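Local structure of putative alcohol dehydrogenase (Sinorhizobium meliloti, 4J6F) at residues V37-V49 against T76-E88. The protein probably acts as an NAD(P)-dependent oxidoreductase of the medium-chain dehydrogenase/reductase family, possibly an alcohol dehydrogenase. Numbering follows the deposited sequence.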
ATOM      1  N   VAL A  37      21.911  17.466  26.933  1.00 35.52           N
ATOM      2  CA  VAL A  37      22.284  16.078  26.739  1.00 33.34           C
ATOM      3  C   VAL A  37      22.677  15.928  25.284  1.00 33.07           C
ATOM      4  O   VAL A  37      21.875  16.189  24.391  1.00 31.77           O
ATOM      5  CB  VAL A  37      21.152  15.121  27.131  1.00 30.28           C
ATOM      6  CG1 VAL A  37      21.451  13.714  26.637  1.00 29.89           C
ATOM      7  CG2 VAL A  37      20.948  15.145  28.643  1.00 28.68           C
ATOM      8  N   LEU A  38      23.930  15.535  25.072  1.00 34.58           N
ATOM      9  CA  LEU A  38      24.531  15.433  23.745  1.00 35.18           C
ATOM     10  C   LEU A  38      24.606  13.996  23.259  1.00 37.69           C
ATOM     11  O   LEU A  38      25.068  13.106  23.991  1.00 39.54           O
ATOM     12  CB  LEU A  38      25.951  16.010  23.757  1.00 35.26           C
ATOM     13  CG  LEU A  38      26.173  17.500  24.059  1.00 33.90           C
ATOM     14  CD1 LEU A  38      27.660  17.814  24.045  1.00 32.57           C
ATOM     15  CD2 LEU A  38      25.430  18.381  23.058  1.00 32.71           C
ATOM     16  N   LEU A  39      24.153  13.777  22.025  1.00 36.42           N
ATOM     17  CA  LEU A  39      24.391  12.529  21.321  1.00 35.31           C
ATOM     18  C   LEU A  39      25.708  12.647  20.552  1.00 37.34           C
ATOM     19  O   LEU A  39      25.858  13.528  19.712  1.00 37.95           O
ATOM     20  CB  LEU A  39      23.244  12.239  20.369  1.00 34.06           C
ATOM     21  CG  LEU A  39      23.415  11.020  19.468  1.00 33.98           C
ATOM     22  CD1 LEU A  39      23.307   9.757  20.300  1.00 34.92           C
ATOM     23  CD2 LEU A  39      22.366  11.020  18.368  1.00 32.43           C
ATOM     24  N   THR A  40      26.647  11.744  20.834  1.00 38.89           N
ATOM     25  CA  THR A  40      28.040  11.882  20.391  1.00 38.22           C
ATOM     26  C   THR A  40      28.467  10.882  19.316  1.00 39.36           C
ATOM     27  O   THR A  40      29.592  10.935  18.826  1.00 44.09           O
ATOM     28  CB  THR A  40      29.007  11.767  21.585  1.00 37.53           C
ATOM     29  OG1 THR A  40      28.935  10.446  22.130  1.00 38.57           O
ATOM     30  CG2 THR A  40      28.644  12.764  22.673  1.00 36.19           C
ATOM     31  N   GLY A  41      27.566   9.981  18.949  1.00 36.50           N
ATOM     32  CA  GLY A  41      27.820   8.985  17.916  1.00 36.43           C
ATOM     33  C   GLY A  41      26.777   7.915  18.131  1.00 38.66           C
ATOM     34  O   GLY A  41      26.030   7.986  19.117  1.00 40.09           O
ATOM     35  N   HIS A  42      26.704   6.932  17.229  1.00 37.74           N
ATOM     36  CA  HIS A  42      25.763   5.812  17.391  1.00 35.64           C
ATOM     37  C   HIS A  42      26.242   4.795  18.441  1.00 36.37           C
ATOM     38  O   HIS A  42      27.449   4.656  18.685  1.00 37.21           O
ATOM     39  CB  HIS A  42      25.479   5.115  16.063  1.00 34.95           C
ATOM     40  CG  HIS A  42      24.816   5.992  15.048  1.00 36.78           C
ATOM     41  ND1 HIS A  42      23.500   6.394  15.153  1.00 36.88           N
ATOM     42  CD2 HIS A  42      25.282   6.533  13.896  1.00 37.33           C
ATOM     43  CE1 HIS A  42      23.190   7.155  14.116  1.00 35.43           C
ATOM     44  NE2 HIS A  42      24.254   7.252  13.339  1.00 36.31           N
ATOM     45  N   GLY A  43      25.288   4.094  19.054  1.00 34.98           N
ATOM     46  CA  GLY A  43      25.582   3.137  20.113  1.00 36.39           C
ATOM     47  C   GLY A  43      24.595   3.184  21.267  1.00 38.33           C
ATOM     48  O   GLY A  43      23.414   3.535  21.090  1.00 39.77           O
ATOM     49  N   GLY A  44      25.077   2.839  22.459  1.00 37.55           N
ATOM     50  CA  GLY A  44      24.209   2.728  23.629  1.00 37.33           C
ATOM     51  C   GLY A  44      24.107   4.001  24.445  1.00 37.16           C
ATOM     52  O   GLY A  44      24.699   5.015  24.095  1.00 37.85           O
ATOM     53  N   LEU A  45      23.527   3.908  25.621  1.00 37.12           N
ATOM     54  CA  LEU A  45      23.255   5.086  26.405  1.00 36.87           C
ATOM     55  C   LEU A  45      24.539   5.861  26.642  1.00 40.10           C
ATOM     56  O   LEU A  45      24.509   7.070  26.781  1.00 42.36           O
ATOM     57  CB  LEU A  45      22.642   4.697  27.742  1.00 35.86           C
ATOM     58  CG  LEU A  45      21.235   4.118  27.756  1.00 35.40           C
ATOM     59  CD1 LEU A  45      20.862   3.747  29.173  1.00 36.26           C
ATOM     60  CD2 LEU A  45      20.233   5.108  27.204  1.00 33.97           C
ATOM     61  N   GLU A  46      25.667   5.175  26.730  1.00 42.26           N
ATOM     62  CA  GLU A  46      26.928   5.863  27.040  1.00 45.01           C
ATOM     63  C   GLU A  46      27.310   6.910  25.981  1.00 42.29           C
ATOM     64  O   GLU A  46      28.128   7.795  26.254  1.00 43.94           O
ATOM     65  CB  GLU A  46      28.068   4.873  27.330  1.00 51.26           C
ATOM     66  CG  GLU A  46      28.739   4.244  26.107  1.00 63.18           C
ATOM     67  CD  GLU A  46      27.966   3.079  25.480  1.00 74.10           C
ATOM     68  OE1 GLU A  46      28.371   2.664  24.368  1.00 81.35           O
ATOM     69  OE2 GLU A  46      26.974   2.570  26.074  1.00 69.38           O
ATOM     70  N   LYS A  47      26.691   6.818  24.800  1.00 37.64           N
ATOM     71  CA  LYS A  47      26.810   7.846  23.758  1.00 35.78           C
ATOM     72  C   LYS A  47      26.022   9.139  24.069  1.00 34.25           C
ATOM     73  O   LYS A  47      26.191  10.156  23.384  1.00 33.01           O
ATOM     74  CB  LYS A  47      26.407   7.297  22.383  1.00 36.90           C
ATOM     75  CG  LYS A  47      27.227   6.114  21.870  1.00 39.71           C
ATOM     76  CD  LYS A  47      28.696   6.461  21.629  1.00 42.05           C
ATOM     77  CE  LYS A  47      29.515   5.209  21.334  1.00 43.17           C
ATOM     78  NZ  LYS A  47      30.837   5.487  20.702  1.00 43.63           N
ATOM     79  N   LEU A  48      25.177   9.113  25.100  1.00 34.28           N
ATOM     80  CA  LEU A  48      24.487  10.333  25.541  1.00 33.78           C
ATOM     81  C   LEU A  48      25.206  10.972  26.716  1.00 37.51           C
ATOM     82  O   LEU A  48      25.127  10.464  27.828  1.00 40.32           O
ATOM     83  CB  LEU A  48      23.030  10.057  25.929  1.00 30.34           C
ATOM     84  CG  LEU A  48      22.074   9.462  24.890  1.00 28.31           C
ATOM     85  CD1 LEU A  48      20.884   8.842  25.607  1.00 27.22           C
ATOM     86  CD2 LEU A  48      21.632  10.467  23.826  1.00 26.92           C
ATOM     87  N   VAL A  49      25.881  12.095  26.474  1.00 38.56           N
ATOM     88  CA  VAL A  49      26.637  12.788  27.526  1.00 40.20           C
ATOM     89  C   VAL A  49      25.933  14.054  28.016  1.00 41.70           C
ATOM     90  O   VAL A  49      25.609  14.945  27.224  1.00 42.99           O
ATOM     91  CB  VAL A  49      28.064  13.143  27.056  1.00 40.33           C
ATOM     92  CG1 VAL A  49      28.876  13.726  28.202  1.00 41.78           C
ATOM     93  CG2 VAL A  49      28.757  11.911  26.493  1.00 40.06           C
ATOM     94  N   THR A  76      11.946   7.694  17.874  1.00 24.92           N
ATOM     95  CA  THR A  76      12.975   8.150  16.968  1.00 24.00           C
ATOM     96  C   THR A  76      14.241   8.590  17.716  1.00 26.11           C
ATOM     97  O   THR A  76      15.331   8.454  17.179  1.00 25.84           O
ATOM     98  CB  THR A  76      12.436   9.235  16.029  1.00 23.29           C
ATOM     99  OG1 THR A  76      13.349   9.419  14.955  1.00 23.32           O
ATOM    100  CG2 THR A  76      12.223  10.553  16.758  1.00 23.62           C
ATOM    101  N   ASP A  77      14.094   9.082  18.957  1.00 28.36           N
ATOM    102  CA  ASP A  77      15.236   9.372  19.856  1.00 29.84           C
ATOM    103  C   ASP A  77      16.191   8.196  19.907  1.00 28.44           C
ATOM    104  O   ASP A  77      17.402   8.333  19.700  1.00 28.86           O
ATOM    105  CB  ASP A  77      14.761   9.569  21.300  1.00 34.84           C
ATOM    106  CG  ASP A  77      13.891  10.805  21.499  1.00 41.03           C
ATOM    107  OD1 ASP A  77      13.648  11.568  20.530  1.00 41.88           O
ATOM    108  OD2 ASP A  77      13.450  10.993  22.661  1.00 42.20           O
ATOM    109  N   VAL A  78      15.600   7.040  20.211  1.00 26.95           N
ATOM    110  CA  VAL A  78      16.293   5.795  20.469  1.00 25.90           C
ATOM    111  C   VAL A  78      16.855   5.251  19.168  1.00 26.83           C
ATOM    112  O   VAL A  78      18.051   4.991  19.065  1.00 28.15           O
ATOM    113  CB  VAL A  78      15.334   4.767  21.120  1.00 24.45           C
ATOM    114  CG1 VAL A  78      15.968   3.392  21.215  1.00 25.29           C
ATOM    115  CG2 VAL A  78      14.928   5.220  22.503  1.00 23.48           C
ATOM    116  N   TRP A  79      16.000   5.099  18.167  1.00 26.40           N
ATOM    117  CA  TRP A  79      16.452   4.548  16.894  1.00 26.77           C
ATOM    118  C   TRP A  79      17.534   5.368  16.202  1.00 26.22           C
ATOM    119  O   TRP A  79      18.451   4.790  15.620  1.00 27.96           O
ATOM    120  CB  TRP A  79      15.279   4.262  15.960  1.00 26.95           C
ATOM    121  CG  TRP A  79      14.434   3.110  16.444  1.00 29.80           C
ATOM    122  CD1 TRP A  79      14.866   1.951  17.086  1.00 31.80           C
ATOM    123  CD2 TRP A  79      13.026   2.985  16.317  1.00 29.28           C
ATOM    124  NE1 TRP A  79      13.792   1.133  17.369  1.00 31.14           N
ATOM    125  CE2 TRP A  79      12.653   1.742  16.901  1.00 31.23           C
ATOM    126  CE3 TRP A  79      12.037   3.796  15.768  1.00 31.46           C
ATOM    127  CZ2 TRP A  79      11.330   1.306  16.943  1.00 34.60           C
ATOM    128  CZ3 TRP A  79      10.710   3.361  15.811  1.00 36.96           C
ATOM    129  CH2 TRP A  79      10.371   2.124  16.392  1.00 37.09           C
ATOM    130  N   VAL A  80      17.463   6.694  16.282  1.00 23.90           N
ATOM    131  CA  VAL A  80      18.533   7.512  15.718  1.00 23.77           C
ATOM    132  C   VAL A  80      19.843   7.222  16.452  1.00 26.83           C
ATOM    133  O   VAL A  80      20.880   7.063  15.826  1.00 28.11           O
ATOM    134  CB  VAL A  80      18.200   9.014  15.743  1.00 22.15           C
ATOM    135  CG1 VAL A  80      19.436   9.862  15.505  1.00 22.03           C
ATOM    136  CG2 VAL A  80      17.144   9.337  14.705  1.00 21.51           C
ATOM    137  N   ARG A  81      19.789   7.122  17.777  1.00 27.89           N
ATOM    138  CA  ARG A  81      20.988   6.884  18.566  1.00 29.05           C
ATOM    139  C   ARG A  81      21.574   5.529  18.230  1.00 32.44           C
ATOM    140  O   ARG A  81      22.773   5.416  18.012  1.00 36.33           O
ATOM    141  CB  ARG A  81      20.670   6.969  20.049  1.00 28.31           C
ATOM    142  CG  ARG A  81      21.869   6.897  20.982  1.00 27.79           C
ATOM    143  CD  ARG A  81      21.395   6.577  22.389  1.00 27.19           C
ATOM    144  NE  ARG A  81      21.128   5.146  22.482  1.00 28.30           N
ATOM    145  CZ  ARG A  81      20.106   4.594  23.129  1.00 28.70           C
ATOM    146  NH1 ARG A  81      19.223   5.342  23.768  1.00 27.38           N
ATOM    147  NH2 ARG A  81      19.970   3.274  23.134  1.00 31.40           N
ATOM    148  N   GLU A  82      20.730   4.502  18.167  1.00 32.97           N
ATOM    149  CA  GLU A  82      21.188   3.151  17.798  1.00 33.45           C
ATOM    150  C   GLU A  82      21.603   3.025  16.329  1.00 33.50           C
ATOM    151  O   GLU A  82      22.377   2.140  15.995  1.00 34.66           O
ATOM    152  CB  GLU A  82      20.128   2.104  18.128  1.00 33.87           C
ATOM    153  CG  GLU A  82      19.695   2.159  19.577  1.00 39.52           C
ATOM    154  CD  GLU A  82      18.691   1.086  19.953  1.00 45.22           C
ATOM    155  OE1 GLU A  82      17.698   0.913  19.221  1.00 44.58           O
ATOM    156  OE2 GLU A  82      18.896   0.420  20.994  1.00 49.91           O
ATOM    157  N   GLY A  83      21.103   3.913  15.463  1.00 31.84           N
ATOM    158  CA  GLY A  83      21.325   3.806  14.023  1.00 30.78           C
ATOM    159  C   GLY A  83      20.504   2.649  13.478  1.00 31.94           C
ATOM    160  O   GLY A  83      20.902   1.952  12.539  1.00 34.38           O
ATOM    161  N   ALA A  84      19.331   2.454  14.058  1.00 29.60           N
ATOM    162  CA  ALA A  84      18.569   1.258  13.799  1.00 28.97           C
ATOM    163  C   ALA A  84      17.605   1.333  12.620  1.00 31.22           C
ATOM    164  O   ALA A  84      16.633   0.580  12.589  1.00 33.92           O
ATOM    165  CB  ALA A  84      17.820   0.871  15.050  1.00 28.59           C
ATOM    166  N   TYR A  85      17.853   2.208  11.646  1.00 31.18           N
ATOM    167  CA  TYR A  85      16.916   2.326  10.515  1.00 29.97           C
ATOM    168  C   TYR A  85      17.300   1.447   9.344  1.00 31.22           C
ATOM    169  O   TYR A  85      16.486   1.199   8.452  1.00 31.33           O
ATOM    170  CB  TYR A  85      16.715   3.783  10.082  1.00 27.93           C
ATOM    171  CG  TYR A  85      15.903   4.554  11.085  1.00 29.24           C
ATOM    172  CD1 TYR A  85      14.506   4.507  11.064  1.00 30.33           C
ATOM    173  CD2 TYR A  85      16.522   5.305  12.087  1.00 29.07           C
ATOM    174  CE1 TYR A  85      13.753   5.202  12.000  1.00 28.56           C
ATOM    175  CE2 TYR A  85      15.770   6.001  13.024  1.00 28.49           C
ATOM    176  CZ  TYR A  85      14.392   5.940  12.974  1.00 28.61           C
ATOM    177  OH  TYR A  85      13.648   6.625  13.901  1.00 30.62           O
ATOM    178  N   GLY A  86      18.536   0.962   9.367  1.00 33.25           N
ATOM    179  CA  GLY A  86      19.054   0.132   8.288  1.00 34.41           C
ATOM    180  C   GLY A  86      19.105   0.879   6.969  1.00 34.91           C
ATOM    181  O   GLY A  86      18.745   2.068   6.883  1.00 33.39           O
ATOM    182  N   THR A  87      19.558   0.175   5.938  1.00 35.70           N
ATOM    183  CA  THR A  87      19.631   0.727   4.588  1.00 35.72           C
ATOM    184  C   THR A  87      18.839  -0.159   3.637  1.00 33.95           C
ATOM    185  O   THR A  87      18.545  -1.313   3.948  1.00 33.16           O
ATOM    186  CB  THR A  87      21.093   0.847   4.087  1.00 36.75           C
ATOM    187  OG1 THR A  87      21.631  -0.461   3.851  1.00 40.60           O
ATOM    188  CG2 THR A  87      21.972   1.574   5.102  1.00 33.62           C
ATOM    189  N   GLU A  88      18.505   0.389   2.476  1.00 34.56           N
ATOM    190  CA  GLU A  88      17.799  -0.340   1.431  1.00 35.44           C
ATOM    191  C   GLU A  88      18.505  -1.632   1.015  1.00 40.59           C
ATOM    192  O   GLU A  88      17.854  -2.633   0.753  1.00 40.72           O
ATOM    193  CB  GLU A  88      17.632   0.564   0.214  1.00 36.48           C
ATOM    194  CG  GLU A  88      16.749   1.768   0.470  1.00 38.96           C
ATOM    195  CD  GLU A  88      16.842   2.821  -0.610  1.00 43.88           C
ATOM    196  OE1 GLU A  88      15.985   3.743  -0.593  1.00 44.36           O
ATOM    197  OE2 GLU A  88      17.767   2.734  -1.463  1.00 45.66           O
TER
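Arg81 and Gly43 grip each other twice where the turn between antiparallel strands 33-39 and 48-51 meets the C-terminal end of helix 75-82. Both segments belong to the GroES-like catalytic domain of the medium-chain dehydrogenase/reductase fold. Gly43 N gives a hydrogen bond to Arg81 O (3.0 Å). In return, Arg81 NE donates to Gly43 O at 3.1 Å, nearly straight at 168°, with the acceptor in the guanidinium plane. Arg81 O takes a second bond, from His42 ND1 (3.1 Å). The two donors come from opposite faces of its carbonyl plane, and the His42 nitrogen stands above that plane. The last turn of the helix thus lends a carbonyl to the loop.

The Arg81 side chain leaves the helix with CG anti to the backbone N (chi1 -173°) and bends at chi3, which turns NE back to the Gly43 carbonyl. Leu39 and Leu48 both pack along one side of its aliphatic part, each crossing it at about a right angle. Leu39 CD1 meets Arg81 CG, and Leu48 CG lies 3.9 Å from Arg81 CD. Leu45 CD2 sits over one guanidinium face, 3.6 Å from Arg81 NH1. A methionine at Arg81 would probably leave Gly43 O without its side-chain donor and the loop less firmly fixed to the helix.

Further out, Phe106 meets the His42 ring edge-to-face, and Leu48 also packs on Phe361 and Gln365 of helix 361-370. Gly83, with positive phi, ends helix 75-82 in a Schellman motif. Inside the turn, Lys47 O accepts from both Thr40 N and Thr40 OG1, each at 3.0 Å.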